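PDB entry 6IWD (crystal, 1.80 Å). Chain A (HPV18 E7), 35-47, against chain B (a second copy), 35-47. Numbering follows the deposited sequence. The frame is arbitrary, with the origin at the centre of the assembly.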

# COMPACT_ATOMS: atom_id res chain seq x y z
N ALA A 35 4.20 3.38 2.01
CA ALA A 35 3.40 2.34 1.36
C ALA A 35 3.65 2.31 -0.15
O ALA A 35 3.71 1.24 -0.75
CB ALA A 35 1.92 2.58 1.65
N PHE A 36 3.80 3.49 -0.76
CA PHE A 36 4.10 3.60 -2.18
C PHE A 36 5.48 3.05 -2.50
O PHE A 36 5.65 2.29 -3.47
CB PHE A 36 3.97 5.07 -2.59
CG PHE A 36 4.10 5.35 -4.07
CD1 PHE A 36 3.55 4.49 -5.02
CD2 PHE A 36 4.71 6.52 -4.51
CE1 PHE A 36 3.67 4.78 -6.39
CE2 PHE A 36 4.82 6.81 -5.87
CZ PHE A 36 4.29 5.94 -6.80
N GLN A 37 6.49 3.41 -1.70
CA GLN A 37 7.83 2.82 -1.83
C GLN A 37 7.77 1.29 -1.77
O GLN A 37 8.36 0.60 -2.61
CB GLN A 37 8.74 3.38 -0.73
CG GLN A 37 9.09 4.86 -0.90
CD GLN A 37 9.78 5.46 0.32
OE1 GLN A 37 9.61 4.99 1.45
NE2 GLN A 37 10.57 6.51 0.10
N GLN A 38 7.01 0.75 -0.81
CA GLN A 38 6.92 -0.71 -0.68
C GLN A 38 6.34 -1.36 -1.93
O GLN A 38 6.74 -2.48 -2.29
CB GLN A 38 6.08 -1.05 0.57
CG GLN A 38 5.94 -2.55 0.85
CD GLN A 38 7.28 -3.24 1.05
OE1 GLN A 38 8.10 -2.81 1.84
NE2 GLN A 38 7.52 -4.33 0.31
N LEU A 39 5.43 -0.68 -2.64
CA LEU A 39 4.86 -1.26 -3.86
C LEU A 39 5.93 -1.50 -4.92
O LEU A 39 5.86 -2.48 -5.66
CB LEU A 39 3.73 -0.38 -4.40
CG LEU A 39 2.51 -0.27 -3.49
CD1 LEU A 39 1.35 0.50 -4.15
CD2 LEU A 39 2.06 -1.66 -3.06
N PHE A 40 6.92 -0.60 -5.02
CA PHE A 40 8.03 -0.81 -5.95
C PHE A 40 8.84 -2.04 -5.58
O PHE A 40 9.50 -2.63 -6.44
CB PHE A 40 8.96 0.41 -5.99
CG PHE A 40 8.40 1.59 -6.74
CD1 PHE A 40 7.61 2.53 -6.09
CD2 PHE A 40 8.67 1.76 -8.09
CE1 PHE A 40 7.10 3.62 -6.78
CE2 PHE A 40 8.16 2.85 -8.78
CZ PHE A 40 7.38 3.78 -8.13
N LEU A 41 8.86 -2.40 -4.30
CA LEU A 41 9.59 -3.57 -3.85
C LEU A 41 8.76 -4.84 -3.94
O LEU A 41 9.29 -5.93 -3.71
CB LEU A 41 10.07 -3.36 -2.42
CG LEU A 41 11.08 -2.21 -2.31
CD1 LEU A 41 11.24 -1.81 -0.85
CD2 LEU A 41 12.42 -2.66 -2.93
N ASN A 42 7.47 -4.71 -4.26
CA ASN A 42 6.64 -5.85 -4.60
C ASN A 42 6.68 -6.05 -6.12
O ASN A 42 7.70 -6.51 -6.66
CB ASN A 42 5.21 -5.63 -4.09
CG ASN A 42 5.15 -5.46 -2.59
OD1 ASN A 42 6.11 -5.75 -1.88
ND2 ASN A 42 4.01 -4.99 -2.09
N THR A 43 5.59 -5.70 -6.82
CA THR A 43 5.54 -5.88 -8.27
C THR A 43 5.26 -4.60 -9.06
O THR A 43 5.27 -4.66 -10.29
CB THR A 43 4.47 -6.92 -8.66
OG1 THR A 43 3.15 -6.37 -8.47
CG2 THR A 43 4.60 -8.19 -7.82
N LEU A 44 5.00 -3.48 -8.41
CA LEU A 44 4.55 -2.28 -9.12
C LEU A 44 5.71 -1.66 -9.90
O LEU A 44 6.75 -1.36 -9.32
CB LEU A 44 3.95 -1.27 -8.15
CG LEU A 44 3.43 0.05 -8.74
CD1 LEU A 44 2.16 -0.22 -9.51
CD2 LEU A 44 3.17 1.11 -7.65
N SER A 45 5.51 -1.48 -11.20
CA SER A 45 6.47 -0.84 -12.10
C SER A 45 5.74 0.17 -12.96
O SER A 45 4.57 -0.02 -13.30
CB SER A 45 7.17 -1.87 -13.01
OG SER A 45 7.97 -2.78 -12.28
N PHE A 46 6.44 1.23 -13.35
CA PHE A 46 5.88 2.25 -14.23
C PHE A 46 6.41 2.11 -15.65
O PHE A 46 7.54 1.66 -15.87
CB PHE A 46 6.16 3.65 -13.69
CG PHE A 46 5.27 4.02 -12.55
CD1 PHE A 46 5.52 3.54 -11.28
CD2 PHE A 46 4.16 4.83 -12.77
CE1 PHE A 46 4.67 3.86 -10.22
CE2 PHE A 46 3.32 5.16 -11.72
CZ PHE A 46 3.57 4.68 -10.44
N VAL A 47 5.57 2.49 -16.60
CA VAL A 47 5.90 2.51 -18.02
C VAL A 47 6.06 3.96 -18.45
O VAL A 47 5.17 4.78 -18.19
CB VAL A 47 4.82 1.80 -18.86
CG1 VAL A 47 5.23 1.75 -20.31
CG2 VAL A 47 4.55 0.40 -18.32
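Chain B 35-47: AFQQLFLNTLSFV

Chain B repeats the backbone of chain A: a helix already under way at residue 35, a turn, then a strand from residue 45. An exact two-fold axis relates the copies, so each contact between unlike residues occurs twice, while Phe A36-Phe B36 and Leu A39-Leu B39 each occur once. The two helices run nearly antiparallel, at 167° between their N-to-C directions, and their axes approach to 10.3 Å. Phe A36 and Phe B36 mark the register, with CA atoms 7.1 Å apart. No hydrogen bond links the stretches; the contact is apolar and buries 399 Å² in total.

Ala A35 places CB 3.8 Å from CD2 of Leu B39. Phe A36, chi1 t, meets four residues. Phe A36 CE1 lies 3.6 Å from Phe B36 CE1; the ring planes are near parallel, at 5°, but slid apart, so they barely overlap. Phe A36 CB is 3.8 Å from Leu B39 CD1. CD2 of Leu B44 sits over one face of the ring, 4.3 Å from Phe A36 CG. Phe B46 approaches obliquely, its CZ 3.9 Å from Phe A36 CZ.

Gln A37 points away. Gln A38 NE2 instead donates to Asn A42 OD1 within its own chain, at 3.0 Å. Leu A39 CD1 lies 4.0 Å from Leu B39 CD1. Leu A44, at the end of the turn, and Phe A46, in the strand, point toward chain B, and both reach Phe B36.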

# COMPACT_ATOMS: atom_id res chain seq x y z
N ALA B 35 -3.65 -2.03 -3.96
CA ALA B 35 -2.96 -1.25 -2.93
C ALA B 35 -2.65 0.16 -3.42
O ALA B 35 -2.75 1.13 -2.65
CB ALA B 35 -1.67 -1.98 -2.52
N PHE B 36 -2.26 0.29 -4.69
CA PHE B 36 -1.98 1.59 -5.30
C PHE B 36 -3.25 2.43 -5.40
O PHE B 36 -3.24 3.62 -5.06
CB PHE B 36 -1.35 1.35 -6.68
CG PHE B 36 -0.86 2.60 -7.38
CD1 PHE B 36 -0.24 3.63 -6.69
CD2 PHE B 36 -0.95 2.69 -8.76
CE1 PHE B 36 0.22 4.77 -7.37
CE2 PHE B 36 -0.49 3.81 -9.44
CZ PHE B 36 0.10 4.85 -8.75
N GLN B 37 -4.35 1.83 -5.86
CA GLN B 37 -5.65 2.51 -5.86
C GLN B 37 -6.00 3.03 -4.46
O GLN B 37 -6.41 4.18 -4.30
CB GLN B 37 -6.73 1.55 -6.38
CG GLN B 37 -6.61 1.22 -7.86
CD GLN B 37 -7.53 0.08 -8.30
OE1 GLN B 37 -7.90 -0.79 -7.50
NE2 GLN B 37 -7.89 0.07 -9.59
N GLN B 38 -5.81 2.20 -3.43
CA GLN B 38 -6.14 2.61 -2.07
C GLN B 38 -5.33 3.83 -1.63
O GLN B 38 -5.84 4.68 -0.88
CB GLN B 38 -5.93 1.43 -1.11
CG GLN B 38 -6.28 1.72 0.36
CD GLN B 38 -7.73 2.14 0.54
OE1 GLN B 38 -8.64 1.47 0.08
NE2 GLN B 38 -7.95 3.27 1.21
N LEU B 39 -4.09 3.97 -2.11
CA LEU B 39 -3.28 5.13 -1.72
C LEU B 39 -3.91 6.44 -2.20
O LEU B 39 -3.83 7.46 -1.51
CB LEU B 39 -1.85 4.99 -2.26
CG LEU B 39 -1.06 3.83 -1.65
CD1 LEU B 39 0.42 3.83 -2.10
CD2 LEU B 39 -1.15 3.88 -0.13
N PHE B 40 -4.55 6.42 -3.39
CA PHE B 40 -5.25 7.62 -3.86
C PHE B 40 -6.43 7.96 -2.96
O PHE B 40 -6.86 9.12 -2.91
CB PHE B 40 -5.77 7.42 -5.29
CG PHE B 40 -4.70 7.49 -6.35
CD1 PHE B 40 -3.99 6.35 -6.72
CD2 PHE B 40 -4.41 8.69 -6.98
CE1 PHE B 40 -3.00 6.42 -7.70
CE2 PHE B 40 -3.43 8.76 -7.96
CZ PHE B 40 -2.73 7.63 -8.31
N LEU B 41 -6.99 6.97 -2.28
CA LEU B 41 -8.11 7.20 -1.39
C LEU B 41 -7.65 7.56 0.02
O LEU B 41 -8.49 7.90 0.86
CB LEU B 41 -9.01 5.97 -1.35
CG LEU B 41 -9.67 5.69 -2.70
CD1 LEU B 41 -10.23 4.28 -2.70
CD2 LEU B 41 -10.75 6.75 -2.96
N ASN B 42 -6.35 7.47 0.28
CA ASN B 42 -5.77 8.01 1.50
C ASN B 42 -5.30 9.44 1.24
O ASN B 42 -6.14 10.35 1.12
CB ASN B 42 -4.61 7.11 1.97
CG ASN B 42 -5.06 5.69 2.25
OD1 ASN B 42 -6.25 5.41 2.37
ND2 ASN B 42 -4.10 4.78 2.40
N THR B 43 -3.98 9.65 1.12
CA THR B 43 -3.45 10.99 0.89
C THR B 43 -2.60 11.14 -0.36
O THR B 43 -2.18 12.26 -0.66
CB THR B 43 -2.61 11.47 2.10
OG1 THR B 43 -1.36 10.76 2.14
CG2 THR B 43 -3.36 11.25 3.41
N LEU B 44 -2.31 10.06 -1.09
CA LEU B 44 -1.35 10.13 -2.18
C LEU B 44 -1.95 10.87 -3.37
O LEU B 44 -3.03 10.50 -3.86
CB LEU B 44 -0.91 8.73 -2.60
CG LEU B 44 0.10 8.60 -3.75
CD1 LEU B 44 1.46 9.08 -3.26
CD2 LEU B 44 0.20 7.17 -4.29
N SER B 45 -1.26 11.91 -3.84
CA SER B 45 -1.64 12.70 -5.00
C SER B 45 -0.41 12.90 -5.88
O SER B 45 0.71 12.98 -5.38
CB SER B 45 -2.19 14.08 -4.60
OG SER B 45 -3.41 13.98 -3.87
N PHE B 46 -0.64 13.01 -7.18
CA PHE B 46 0.44 13.26 -8.13
C PHE B 46 0.44 14.70 -8.60
O PHE B 46 -0.60 15.36 -8.67
CB PHE B 46 0.34 12.31 -9.32
CG PHE B 46 0.83 10.94 -9.02
CD1 PHE B 46 0.02 10.05 -8.31
CD2 PHE B 46 2.11 10.54 -9.39
CE1 PHE B 46 0.48 8.78 -8.00
CE2 PHE B 46 2.57 9.27 -9.09
CZ PHE B 46 1.75 8.38 -8.39
N VAL B 47 1.64 15.20 -8.90
CA VAL B 47 1.86 16.54 -9.44
C VAL B 47 2.24 16.39 -10.90
O VAL B 47 3.15 15.62 -11.24
CB VAL B 47 2.96 17.28 -8.65
CG1 VAL B 47 3.11 18.69 -9.16
CG2 VAL B 47 2.65 17.27 -7.15